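Local coordinates for protein vacuolar aminopeptidase 1 (Saccharomyces cerevisiae, PDB 5JGF) that removes amino acids from the N-terminus of peptides and proteins in the yeast vacuole as a dodecameric, zinc-dependent M18 aminopeptidase, at residues N346-N350 with F362-N366; Y8-A12 with S446-L451; D374-A380 with S411-P417; L261-C266 with I432-H438. All blocks are in the same frame, centred on the assembly; numbering follows the deposited sequence.

Interaction 1 (N346-N350 with F362-N366); sequences NHLYN and FPVPN
This is a buried contact between the end of strand 339-347 with the loop that follows it (346-350), and the loop 362-366 that leads to strand 369-372. The backbones are extended over 346-350 and 362-365 and run in opposite directions. Leu-348 CA lies 5.2 Å from Pro-363 CA, and Tyr-349 CA lies 5.7 Å from Phe-362 CA. One hydrogen bond joins them, from Tyr-349 N to Pro-363 O (3.0 Å, nearly linear). His-347 O faces Pro-363 CD at 3.1 Å. Proline has no NH to offer, and this carbonyl finds no hydrogen-bond donor. The connection passes strand 426-434, which lies between 339-347 and 369-372 in the main sheet. His-347 (chi1 m) sends its ring away from 362-366, to meet His-169 of a second subunit edge-to-face; both histidines probably bind substrate, consistent with an active site that two subunits share. Tyr-349 (chi1 t) and Phe-362 (chi1 p) form a face-to-face stack, with centroids 4.3 Å apart and planes at 28°. Leu-348 reaches over the prolines. Leu-348 CD2 is 4.3 Å from Pro-363 CG and 3.3 Å from Val-364 C, and Leu-348 CD1 is 4.0 Å from Pro-365 CG.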
loop_
_atom_site.group_PDB
_atom_site.type_symbol
_atom_site.label_atom_id
_atom_site.label_comp_id
_atom_site.label_asym_id
_atom_site.label_seq_id
_atom_site.Cartn_x
_atom_site.Cartn_y
_atom_site.Cartn_z
ATOM N N ASN D 346 -11.617 35.844 17.416
ATOM C CA ASN D 346 -11.741 35.101 16.175
ATOM C C ASN D 346 -10.404 35.206 15.445
ATOM O O ASN D 346 -9.428 35.716 16.002
ATOM C CB ASN D 346 -12.910 35.596 15.310
ATOM C CG ASN D 346 -13.162 37.076 15.451
ATOM O OD1 ASN D 346 -12.233 37.874 15.467
ATOM N ND2 ASN D 346 -14.436 37.453 15.535
ATOM N N HIS D 347 -10.353 34.752 14.201
ATOM C CA HIS D 347 -9.087 34.707 13.480
ATOM C C HIS D 347 -8.669 35.834 12.555
ATOM O O HIS D 347 -9.350 36.135 11.577
ATOM C CB HIS D 347 -9.024 33.403 12.683
ATOM C CG HIS D 347 -9.328 32.183 13.493
ATOM N ND1 HIS D 347 -8.434 31.644 14.392
ATOM C CD2 HIS D 347 -10.434 31.401 13.547
ATOM C CE1 HIS D 347 -8.973 30.582 14.964
ATOM N NE2 HIS D 347 -10.187 30.414 14.469
ATOM N N LEU D 348 -7.524 36.438 12.859
ATOM C CA LEU D 348 -6.970 37.473 12.000
ATOM C C LEU D 348 -6.433 36.754 10.769
ATOM O O LEU D 348 -5.974 35.615 10.857
ATOM C CB LEU D 348 -5.791 38.180 12.671
ATOM C CG LEU D 348 -6.035 39.401 13.551
ATOM C CD1 LEU D 348 -4.704 39.858 14.151
ATOM C CD2 LEU D 348 -6.656 40.518 12.716
ATOM N N TYR D 349 -6.492 37.419 9.624
ATOM C CA TYR D 349 -5.961 36.852 8.397
ATOM C C TYR D 349 -4.473 36.573 8.613
ATOM O O TYR D 349 -3.742 37.446 9.077
ATOM C CB TYR D 349 -6.113 37.861 7.261
ATOM C CG TYR D 349 -5.564 37.395 5.932
ATOM C CD1 TYR D 349 -6.248 36.454 5.164
ATOM C CD2 TYR D 349 -4.366 37.907 5.434
ATOM C CE1 TYR D 349 -5.752 36.036 3.923
ATOM C CE2 TYR D 349 -3.862 37.496 4.198
ATOM C CZ TYR D 349 -4.562 36.562 3.450
ATOM O OH TYR D 349 -4.077 36.159 2.226
ATOM N N ASN D 350 -4.030 35.357 8.303
ATOM C CA ASN D 350 -2.609 35.015 8.424
ATOM C C ASN D 350 -2.131 34.976 6.974
ATOM O O ASN D 350 -2.498 34.074 6.222
ATOM C CB ASN D 350 -2.418 33.639 9.071
ATOM C CG ASN D 350 -0.952 33.298 9.281
ATOM O OD1 ASN D 350 -0.110 33.622 8.444
ATOM N ND2 ASN D 350 -0.642 32.635 10.392
ATOM N N PHE D 362 -12.574 37.977 6.263
ATOM C CA PHE D 362 -11.502 37.853 7.237
ATOM C C PHE D 362 -11.134 39.250 7.713
ATOM O O PHE D 362 -11.250 40.223 6.965
ATOM C CB PHE D 362 -10.277 37.119 6.659
ATOM C CG PHE D 362 -9.655 37.790 5.463
ATOM C CD1 PHE D 362 -8.932 38.970 5.601
ATOM C CD2 PHE D 362 -9.777 37.221 4.197
ATOM C CE1 PHE D 362 -8.333 39.577 4.496
ATOM C CE2 PHE D 362 -9.181 37.819 3.082
ATOM C CZ PHE D 362 -8.459 38.997 3.232
ATOM N N PRO D 363 -10.727 39.371 8.984
ATOM C CA PRO D 363 -10.342 40.651 9.577
ATOM C C PRO D 363 -8.839 40.907 9.502
ATOM O O PRO D 363 -8.048 39.988 9.294
ATOM C CB PRO D 363 -10.811 40.502 11.014
ATOM C CG PRO D 363 -10.460 39.062 11.296
ATOM C CD PRO D 363 -10.911 38.344 10.029
ATOM N N VAL D 364 -8.461 42.168 9.669
ATOM C CA VAL D 364 -7.061 42.560 9.667
ATOM C C VAL D 364 -6.826 43.321 10.967
ATOM O O VAL D 364 -7.777 43.692 11.657
ATOM C CB VAL D 364 -6.714 43.434 8.444
ATOM C CG1 VAL D 364 -6.942 42.629 7.165
ATOM C CG2 VAL D 364 -7.559 44.701 8.434
ATOM N N PRO D 365 -5.559 43.562 11.324
ATOM C CA PRO D 365 -5.246 44.276 12.566
ATOM C C PRO D 365 -5.593 45.762 12.632
ATOM O O PRO D 365 -5.634 46.455 11.617
ATOM C CB PRO D 365 -3.737 44.065 12.719
ATOM C CG PRO D 365 -3.437 42.856 11.852
ATOM C CD PRO D 365 -4.331 43.073 10.676
ATOM N N ASN D 366 -5.837 46.223 13.854
ATOM C CA ASN D 366 -6.101 47.628 14.155
ATOM C C ASN D 366 -7.226 48.347 13.421
ATOM O O ASN D 366 -7.125 49.545 13.139
ATOM C CB ASN D 366 -4.792 48.402 13.987
ATOM C CG ASN D 366 -3.650 47.762 14.753
ATOM O OD1 ASN D 366 -3.782 47.461 15.938
ATOM N ND2 ASN D 366 -2.527 47.544 14.080
#

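Interaction 2 (Y8-A12 with S446-L451); sequences YEDIA and SKDVGL
Helix 7-21 packs here against the N-terminal end of the C-terminal helix 448-468. Tyr-8 CA is 5.0 Å from Gly-450 CA, and Ala-12 CA is 6.0 Å from Val-449 CA. The apolar contacts are Ile-11 CG1 to Val-449 CG1 at 3.9 Å and Tyr-8 CE2 to Leu-451 CD2 at 3.7 Å. Ile-11 CG2 also rests 3.8 Å from Gly-450 CA. The close approach depends on glycine: a CB on Gly-450 would clash with Tyr-8 CD2. The contact thus pairs helices from near the two chain ends, a packing junction away from the active site. Ring interactions come from Lys-447. Lys-447 NZ makes a cation-pi contact 4.5 Å above the Tyr-8 ring centroid, and Lys-447 CE a CH-pi contact at 4.0 Å. Tyr-8 has chi1 m. The polar link is one water. It donates to Tyr-8 O and Ser-446 O, both at 2.8 Å, and accepts from Gly-450 N at 3.0 Å. The water spans Ser-446 O and Gly-450 N within one segment and ties both to Tyr-8 O of helix 7-21.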
loop_
_atom_site.group_PDB
_atom_site.type_symbol
_atom_site.label_atom_id
_atom_site.label_comp_id
_atom_site.label_asym_id
_atom_site.label_seq_id
_atom_site.Cartn_x
_atom_site.Cartn_y
_atom_site.Cartn_z
ATOM N N TYR D 8 -4.660 54.509 23.419
ATOM C CA TYR D 8 -4.588 53.140 22.915
ATOM C C TYR D 8 -3.299 52.460 23.354
ATOM O O TYR D 8 -3.289 51.265 23.663
ATOM C CB TYR D 8 -4.688 53.121 21.390
ATOM C CG TYR D 8 -6.065 53.450 20.851
ATOM C CD1 TYR D 8 -6.491 54.773 20.707
ATOM C CD2 TYR D 8 -6.960 52.436 20.527
ATOM C CE1 TYR D 8 -7.783 55.071 20.258
ATOM C CE2 TYR D 8 -8.247 52.720 20.080
ATOM C CZ TYR D 8 -8.654 54.035 19.948
ATOM O OH TYR D 8 -9.934 54.307 19.516
ATOM N N GLU D 9 -2.207 53.215 23.366
ATOM C CA GLU D 9 -0.924 52.679 23.799
ATOM C C GLU D 9 -0.956 52.327 25.281
ATOM O O GLU D 9 -0.455 51.283 25.695
ATOM C CB GLU D 9 0.180 53.701 23.537
ATOM C CG GLU D 9 0.634 53.768 22.091
ATOM C CD GLU D 9 1.318 55.087 21.764
ATOM O OE1 GLU D 9 1.805 55.739 22.704
ATOM O OE2 GLU D 9 1.371 55.494 20.578
ATOM N N ASP D 10 -1.540 53.213 26.079
ATOM C CA ASP D 10 -1.640 52.995 27.514
ATOM C C ASP D 10 -2.497 51.777 27.840
ATOM O O ASP D 10 -2.120 50.946 28.663
ATOM C CB ASP D 10 -2.220 54.236 28.204
ATOM C CG ASP D 10 -1.260 55.417 28.188
ATOM O OD1 ASP D 10 -0.045 55.201 27.975
ATOM O OD2 ASP D 10 -1.713 56.562 28.402
ATOM N N ILE D 11 -3.649 51.661 27.193
ATOM C CA ILE D 11 -4.514 50.522 27.469
ATOM C C ILE D 11 -3.855 49.223 26.991
ATOM O O ILE D 11 -4.037 48.171 27.600
ATOM C CB ILE D 11 -5.914 50.694 26.819
ATOM C CG1 ILE D 11 -6.883 49.666 27.406
ATOM C CG2 ILE D 11 -5.826 50.536 25.314
ATOM C CD1 ILE D 11 -7.049 49.778 28.909
ATOM N N ALA D 12 -3.082 49.302 25.911
ATOM C CA ALA D 12 -2.379 48.125 25.400
ATOM C C ALA D 12 -1.390 47.652 26.462
ATOM O O ALA D 12 -1.260 46.454 26.710
ATOM C CB ALA D 12 -1.638 48.466 24.106
ATOM N N SER D 446 -1.783 46.171 18.032
ATOM C CA SER D 446 -1.497 46.960 19.231
ATOM C C SER D 446 -2.635 47.939 19.562
ATOM O O SER D 446 -2.759 48.382 20.704
ATOM C CB SER D 446 -0.181 47.721 19.063
ATOM O OG SER D 446 -0.205 48.541 17.907
ATOM N N LYS D 447 -3.459 48.274 18.572
ATOM C CA LYS D 447 -4.599 49.175 18.776
ATOM C C LYS D 447 -5.903 48.428 19.078
ATOM O O LYS D 447 -6.896 49.029 19.492
ATOM C CB LYS D 447 -4.849 50.034 17.523
ATOM C CG LYS D 447 -3.956 51.246 17.323
ATOM C CD LYS D 447 -4.594 52.221 16.320
ATOM C CE LYS D 447 -5.983 52.666 16.795
ATOM N NZ LYS D 447 -6.523 53.779 15.960
ATOM N N ASP D 448 -5.905 47.118 18.866
ATOM C CA ASP D 448 -7.118 46.334 19.061
ATOM C C ASP D 448 -7.722 46.254 20.459
ATOM O O ASP D 448 -8.940 46.154 20.597
ATOM C CB ASP D 448 -6.920 44.941 18.458
ATOM C CG ASP D 448 -7.007 44.967 16.940
ATOM O OD1 ASP D 448 -6.135 44.389 16.258
ATOM O OD2 ASP D 448 -7.962 45.583 16.425
ATOM N N VAL D 449 -6.900 46.305 21.499
ATOM C CA VAL D 449 -7.452 46.283 22.851
ATOM C C VAL D 449 -8.312 47.544 22.995
ATOM O O VAL D 449 -9.469 47.480 23.418
ATOM C CB VAL D 449 -6.339 46.308 23.926
ATOM C CG1 VAL D 449 -6.958 46.433 25.312
ATOM C CG2 VAL D 449 -5.505 45.034 23.839
ATOM N N GLY D 450 -7.742 48.683 22.612
ATOM C CA GLY D 450 -8.458 49.946 22.697
ATOM C C GLY D 450 -9.689 50.009 21.811
ATOM O O GLY D 450 -10.732 50.516 22.224
ATOM N N LEU D 451 -9.578 49.503 20.586
ATOM C CA LEU D 451 -10.715 49.521 19.675
ATOM C C LEU D 451 -11.824 48.623 20.226
ATOM O O LEU D 451 -13.012 48.898 20.034
ATOM C CB LEU D 451 -10.283 49.059 18.279
ATOM C CG LEU D 451 -9.337 50.023 17.547
ATOM C CD1 LEU D 451 -8.795 49.360 16.289
ATOM C CD2 LEU D 451 -10.074 51.310 17.195
HETATM O O HOH W 1 -4.831 49.338 22.328
#

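Interaction 3 (D374-A380 with S411-P417); sequences DPNGHMA and SGGTIGP
The His-378 ring lies with one face over Ser-411 CB, a CH-pi contact 3.9 Å from CB to the ring centroid. Its chi1 is m, and His-378 ND1 donates to Asp-374 OD2 at 2.7 Å. The same OD2 accepts from Asn-376 N (3.0 Å), an Asx turn, and from His-378 N (3.1 Å). Three bonds to this one oxygen hold 374-378 in a tight loop (Gly-377 phi 85°). Segment 374-380 joins strand 369-372 to helix 383-396 and packs on the turn that enters helix 416-423. There Thr-414 OG1 caps the helix by accepting from Gly-416 N at 3.0 Å, and also hydrogen-bonds Asp-429 OD1. One water joins the segments, donating to His-378 O (2.8 Å) and accepting from Thr-414 N (3.0 Å). Met-379 curls in (chi1 and chi2 m), with CE 3.7 Å from Thr-414 CG2. Pro-417 CG lies 3.5 Å from Gly-377 O, and Ala-380 CB is 3.9 Å from Gly-416 C. Thr-414 also packs on the zinc ligand Asp-344. Asn-376 hydrogen-bonds Pro-118 and Gly-120 of a third subunit.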
loop_
_atom_site.group_PDB
_atom_site.type_symbol
_atom_site.label_atom_id
_atom_site.label_comp_id
_atom_site.label_asym_id
_atom_site.label_seq_id
_atom_site.Cartn_x
_atom_site.Cartn_y
_atom_site.Cartn_z
ATOM N N ASP D 374 -21.527 32.215 10.789
ATOM C CA ASP D 374 -21.518 30.812 10.391
ATOM C C ASP D 374 -22.944 30.346 10.155
ATOM O O ASP D 374 -23.802 30.487 11.027
ATOM C CB ASP D 374 -20.888 29.934 11.464
ATOM C CG ASP D 374 -20.707 28.512 10.996
ATOM O OD1 ASP D 374 -19.774 28.274 10.204
ATOM O OD2 ASP D 374 -21.504 27.637 11.398
ATOM N N PRO D 375 -23.215 29.774 8.973
ATOM C CA PRO D 375 -24.562 29.299 8.652
ATOM C C PRO D 375 -24.914 27.908 9.184
ATOM O O PRO D 375 -26.054 27.464 9.051
ATOM C CB PRO D 375 -24.578 29.356 7.130
ATOM C CG PRO D 375 -23.167 28.928 6.786
ATOM C CD PRO D 375 -22.328 29.697 7.791
ATOM N N ASN D 376 -23.951 27.224 9.797
ATOM C CA ASN D 376 -24.220 25.883 10.300
ATOM C C ASN D 376 -24.248 25.699 11.816
ATOM O O ASN D 376 -23.943 24.621 12.325
ATOM C CB ASN D 376 -23.251 24.896 9.652
ATOM C CG ASN D 376 -23.599 24.631 8.197
ATOM O OD1 ASN D 376 -24.573 23.934 7.898
ATOM N ND2 ASN D 376 -22.824 25.206 7.285
ATOM N N GLY D 377 -24.608 26.759 12.531
ATOM C CA GLY D 377 -24.730 26.669 13.975
ATOM C C GLY D 377 -23.517 26.837 14.868
ATOM O O GLY D 377 -23.653 26.731 16.089
ATOM N N HIS D 378 -22.340 27.095 14.301
ATOM C CA HIS D 378 -21.156 27.273 15.139
ATOM C C HIS D 378 -21.194 28.618 15.859
ATOM O O HIS D 378 -20.593 28.777 16.923
ATOM C CB HIS D 378 -19.875 27.164 14.309
ATOM C CG HIS D 378 -19.690 25.823 13.674
ATOM N ND1 HIS D 378 -20.250 25.493 12.458
ATOM C CD2 HIS D 378 -19.056 24.709 14.111
ATOM C CE1 HIS D 378 -19.970 24.234 12.175
ATOM N NE2 HIS D 378 -19.247 23.735 13.161
ATOM N N MET D 379 -21.894 29.580 15.263
ATOM C CA MET D 379 -22.048 30.919 15.837
ATOM C C MET D 379 -23.551 31.193 15.913
ATOM O O MET D 379 -24.312 30.674 15.105
ATOM C CB MET D 379 -21.385 31.970 14.944
ATOM C CG MET D 379 -19.888 31.767 14.716
ATOM S SD MET D 379 -18.925 31.891 16.235
ATOM C CE MET D 379 -17.605 30.721 15.897
ATOM N N ALA D 380 -23.974 32.005 16.877
ATOM C CA ALA D 380 -25.396 32.321 17.044
ATOM C C ALA D 380 -25.826 33.553 16.244
ATOM O O ALA D 380 -27.019 33.856 16.144
ATOM C CB ALA D 380 -25.705 32.532 18.520
ATOM N N SER D 411 -14.683 24.944 11.342
ATOM C CA SER D 411 -14.940 26.027 12.282
ATOM C C SER D 411 -14.830 25.649 13.751
ATOM O O SER D 411 -15.181 24.538 14.151
ATOM C CB SER D 411 -16.337 26.608 12.045
ATOM O OG SER D 411 -16.675 27.531 13.067
ATOM N N GLY D 412 -14.343 26.594 14.548
ATOM C CA GLY D 412 -14.244 26.377 15.976
ATOM C C GLY D 412 -15.610 26.721 16.547
ATOM O O GLY D 412 -16.551 26.972 15.788
ATOM N N GLY D 413 -15.733 26.737 17.868
ATOM C CA GLY D 413 -17.014 27.054 18.479
ATOM C C GLY D 413 -16.886 28.080 19.585
ATOM O O GLY D 413 -15.777 28.482 19.941
ATOM N N THR D 414 -18.021 28.515 20.124
ATOM C CA THR D 414 -18.038 29.499 21.202
ATOM C C THR D 414 -19.212 29.179 22.124
ATOM O O THR D 414 -19.947 28.222 21.891
ATOM C CB THR D 414 -18.255 30.931 20.678
ATOM O OG1 THR D 414 -19.606 31.061 20.223
ATOM C CG2 THR D 414 -17.306 31.244 19.527
ATOM N N ILE D 415 -19.384 29.991 23.161
ATOM C CA ILE D 415 -20.480 29.801 24.103
ATOM C C ILE D 415 -21.751 30.451 23.555
ATOM O O ILE D 415 -22.818 30.343 24.157
ATOM C CB ILE D 415 -20.167 30.459 25.467
ATOM C CG1 ILE D 415 -19.981 31.967 25.283
ATOM C CG2 ILE D 415 -18.912 29.842 26.077
ATOM C CD1 ILE D 415 -19.694 32.723 26.574
ATOM N N GLY D 416 -21.622 31.126 22.415
ATOM C CA GLY D 416 -22.752 31.821 21.814
ATOM C C GLY D 416 -24.039 31.029 21.691
ATOM O O GLY D 416 -25.077 31.433 22.229
ATOM N N PRO D 417 -24.017 29.909 20.956
ATOM C CA PRO D 417 -25.212 29.080 20.784
ATOM C C PRO D 417 -25.812 28.630 22.119
ATOM O O PRO D 417 -27.034 28.564 22.264
ATOM C CB PRO D 417 -24.698 27.918 19.942
ATOM C CG PRO D 417 -23.685 28.594 19.061
ATOM C CD PRO D 417 -22.942 29.485 20.038
HETATM O O HOH W 2 -20.078 26.821 18.807
#

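Interaction 4 (L261-C266 with I432-H438); sequences LDDRLC and IAQLSMH. With ZN (zinc ion), chain L; ZN (zinc ion), chain K.
Segment 261-266 lies at the N-terminal end of helix 261-278, with Leu-265 N bonded to Leu-261 O at 2.9 Å. The peptide between Asp-262 and Asp-263 is cis. Segment 432-438 runs from the end of strand 426-434 into a loop, with positive phi at Ser-436 and His-438. Asp-262 CA is 6.6 Å from Met-437 CA, and Cys-266 CA is 6.3 Å from Ile-432 CA. Ile-432 N donates to Cys-266 SG at 3.5 Å, and Leu-265 CD2 packs on Ile-432 CG2 at 3.6 Å. The Gln-434 side chain lies against Leu-261 and Asp-262. At the His-438 end is the di-zinc site of this aminopeptidase family. Asp-262 (chi1 t) bridges the metals, with OD2 on the chain L zinc and OD1 on the chain K zinc, each at 2.0 Å. His-438 NE2 binds the chain L zinc at 2.1 Å, where Glu-299 is a further ligand. His-91 and Asp-344 serve the chain K zinc. A water bridges the zincs, which are 3.4 Å apart, at 2.1 Å (chain L) and 2.0 Å (chain K). Such a water is probably activated by both metals and, as in related di-zinc peptidases, is the likely nucleophile.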
loop_
_atom_site.group_PDB
_atom_site.type_symbol
_atom_site.label_atom_id
_atom_site.label_comp_id
_atom_site.label_asym_id
_atom_site.label_seq_id
_atom_site.Cartn_x
_atom_site.Cartn_y
_atom_site.Cartn_z
ATOM N N LEU D 261 -4.264 35.063 24.960
ATOM C CA LEU D 261 -5.170 36.081 24.421
ATOM C C LEU D 261 -6.611 35.558 24.330
ATOM O O LEU D 261 -7.565 36.290 24.556
ATOM C CB LEU D 261 -4.694 36.546 23.037
ATOM C CG LEU D 261 -3.358 37.286 22.930
ATOM C CD1 LEU D 261 -3.177 37.791 21.504
ATOM C CD2 LEU D 261 -3.337 38.464 23.906
ATOM N N ASP D 262 -6.759 34.287 23.987
ATOM C CA ASP D 262 -8.065 33.651 23.883
ATOM C C ASP D 262 -8.434 33.118 25.274
ATOM O O ASP D 262 -7.796 32.178 25.741
ATOM C CB ASP D 262 -7.945 32.478 22.896
ATOM C CG ASP D 262 -9.237 31.694 22.720
ATOM O OD1 ASP D 262 -10.276 32.080 23.282
ATOM O OD2 ASP D 262 -9.220 30.682 21.982
ATOM N N ASP D 263 -9.413 33.705 25.970
ATOM C CA ASP D 263 -10.228 34.843 25.523
ATOM C C ASP D 263 -10.110 36.011 26.527
ATOM O O ASP D 263 -11.050 36.780 26.724
ATOM C CB ASP D 263 -11.693 34.359 25.391
ATOM C CG ASP D 263 -12.647 35.422 24.851
ATOM O OD1 ASP D 263 -12.229 36.251 24.017
ATOM O OD2 ASP D 263 -13.838 35.425 25.243
ATOM N N ARG D 264 -8.954 36.145 27.166
ATOM C CA ARG D 264 -8.763 37.212 28.145
ATOM C C ARG D 264 -8.665 38.561 27.444
ATOM O O ARG D 264 -8.818 39.619 28.065
ATOM C CB ARG D 264 -7.521 36.911 28.993
ATOM C CG ARG D 264 -7.778 35.728 29.926
ATOM C CD ARG D 264 -6.538 35.078 30.522
ATOM N NE ARG D 264 -6.955 33.875 31.239
ATOM C CZ ARG D 264 -6.143 33.068 31.913
ATOM N NH1 ARG D 264 -4.846 33.329 31.974
ATOM N NH2 ARG D 264 -6.627 31.986 32.517
ATOM N N LEU D 265 -8.428 38.529 26.133
ATOM C CA LEU D 265 -8.362 39.763 25.344
ATOM C C LEU D 265 -9.760 40.404 25.336
ATOM O O LEU D 265 -9.917 41.589 25.645
ATOM C CB LEU D 265 -7.908 39.448 23.910
ATOM C CG LEU D 265 -7.878 40.570 22.868
ATOM C CD1 LEU D 265 -7.084 41.769 23.389
ATOM C CD2 LEU D 265 -7.254 40.027 21.584
ATOM N N CYS D 266 -10.772 39.617 24.979
ATOM C CA CYS D 266 -12.146 40.120 24.968
ATOM C C CYS D 266 -12.658 40.338 26.389
ATOM O O CYS D 266 -13.397 41.286 26.651
ATOM C CB CYS D 266 -13.086 39.146 24.252
ATOM S SG CYS D 266 -12.977 39.189 22.457
ATOM N N ILE D 432 -12.467 40.312 19.235
ATOM C CA ILE D 432 -11.264 40.956 18.744
ATOM C C ILE D 432 -10.481 39.830 18.081
ATOM O O ILE D 432 -10.239 38.794 18.700
ATOM C CB ILE D 432 -10.450 41.553 19.914
ATOM C CG1 ILE D 432 -11.300 42.601 20.646
ATOM C CG2 ILE D 432 -9.155 42.173 19.393
ATOM C CD1 ILE D 432 -10.669 43.144 21.923
ATOM N N ALA D 433 -10.114 40.022 16.818
ATOM C CA ALA D 433 -9.384 39.004 16.078
ATOM C C ALA D 433 -7.923 38.923 16.492
ATOM O O ALA D 433 -7.320 39.921 16.882
ATOM C CB ALA D 433 -9.488 39.276 14.579
ATOM N N GLN D 434 -7.359 37.725 16.405
ATOM C CA GLN D 434 -5.962 37.518 16.753
ATOM C C GLN D 434 -5.328 36.479 15.842
ATOM O O GLN D 434 -6.017 35.705 15.177
ATOM C CB GLN D 434 -5.824 37.038 18.202
ATOM C CG GLN D 434 -6.498 35.698 18.472
ATOM C CD GLN D 434 -5.982 35.032 19.730
ATOM O OE1 GLN D 434 -4.890 34.449 19.741
ATOM N NE2 GLN D 434 -6.755 35.120 20.802
ATOM N N LEU D 435 -4.003 36.479 15.816
ATOM C CA LEU D 435 -3.248 35.512 15.033
ATOM C C LEU D 435 -2.863 34.400 15.993
ATOM O O LEU D 435 -2.839 34.604 17.207
ATOM C CB LEU D 435 -1.959 36.137 14.495
ATOM C CG LEU D 435 -2.016 37.067 13.285
ATOM C CD1 LEU D 435 -0.663 37.749 13.112
ATOM C CD2 LEU D 435 -2.382 36.266 12.044
ATOM N N SER D 436 -2.587 33.222 15.445
ATOM C CA SER D 436 -2.115 32.097 16.241
ATOM C C SER D 436 -2.949 31.724 17.460
ATOM O O SER D 436 -2.400 31.486 18.537
ATOM C CB SER D 436 -0.679 32.385 16.693
ATOM O OG SER D 436 0.113 32.855 15.611
ATOM N N MET D 437 -4.264 31.660 17.300
ATOM C CA MET D 437 -5.118 31.292 18.419
ATOM C C MET D 437 -4.668 29.923 18.948
ATOM O O MET D 437 -4.310 29.036 18.172
ATOM C CB MET D 437 -6.577 31.230 17.965
ATOM C CG MET D 437 -7.574 31.289 19.102
ATOM S SD MET D 437 -9.258 31.202 18.505
ATOM C CE MET D 437 -9.384 32.747 17.598
ATOM N N HIS D 438 -4.673 29.781 20.270
ATOM C CA HIS D 438 -4.278 28.554 20.964
ATOM C C HIS D 438 -2.785 28.258 21.012
ATOM O O HIS D 438 -2.367 27.203 21.493
ATOM C CB HIS D 438 -5.033 27.340 20.415
ATOM C CG HIS D 438 -6.470 27.300 20.827
ATOM N ND1 HIS D 438 -7.275 26.199 20.630
ATOM C CD2 HIS D 438 -7.249 28.232 21.430
ATOM C CE1 HIS D 438 -8.488 26.453 21.093
ATOM N NE2 HIS D 438 -8.496 27.678 21.583
HETATM ZN ZN ZN L . -10.035 28.900 22.445
HETATM ZN ZN ZN K . -12.136 31.486 22.914
HETATM O O HOH W 3 -4.405 32.384 22.359
HETATM O O HOH W 4 -11.797 31.718 20.532
HETATM O O HOH W 5 -12.046 29.454 22.702
#

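Interaction 4, which holds the zinc site, lies nearest the middle of the chain, about 10 Å from its centre. Interactions 1 and 4 touch, with centres about 10 Å apart. They share the main sheet: Gln-434 pairs by backbone with Asn-346 and Leu-348. Interaction 2 joins residues near the two chain ends, so the other three are nested inside the loop it closes. It meets interaction 1 through Asn-366 and interaction 4 through Val-449 on Leu-265. Interaction 3 follows interaction 1 along the chain, both within the loop closed by interaction 4, and touches none of the others. Interactions 1 and 3 lie near the zinc site and, like interaction 4, within reach of other subunits; interaction 2 lies away from it.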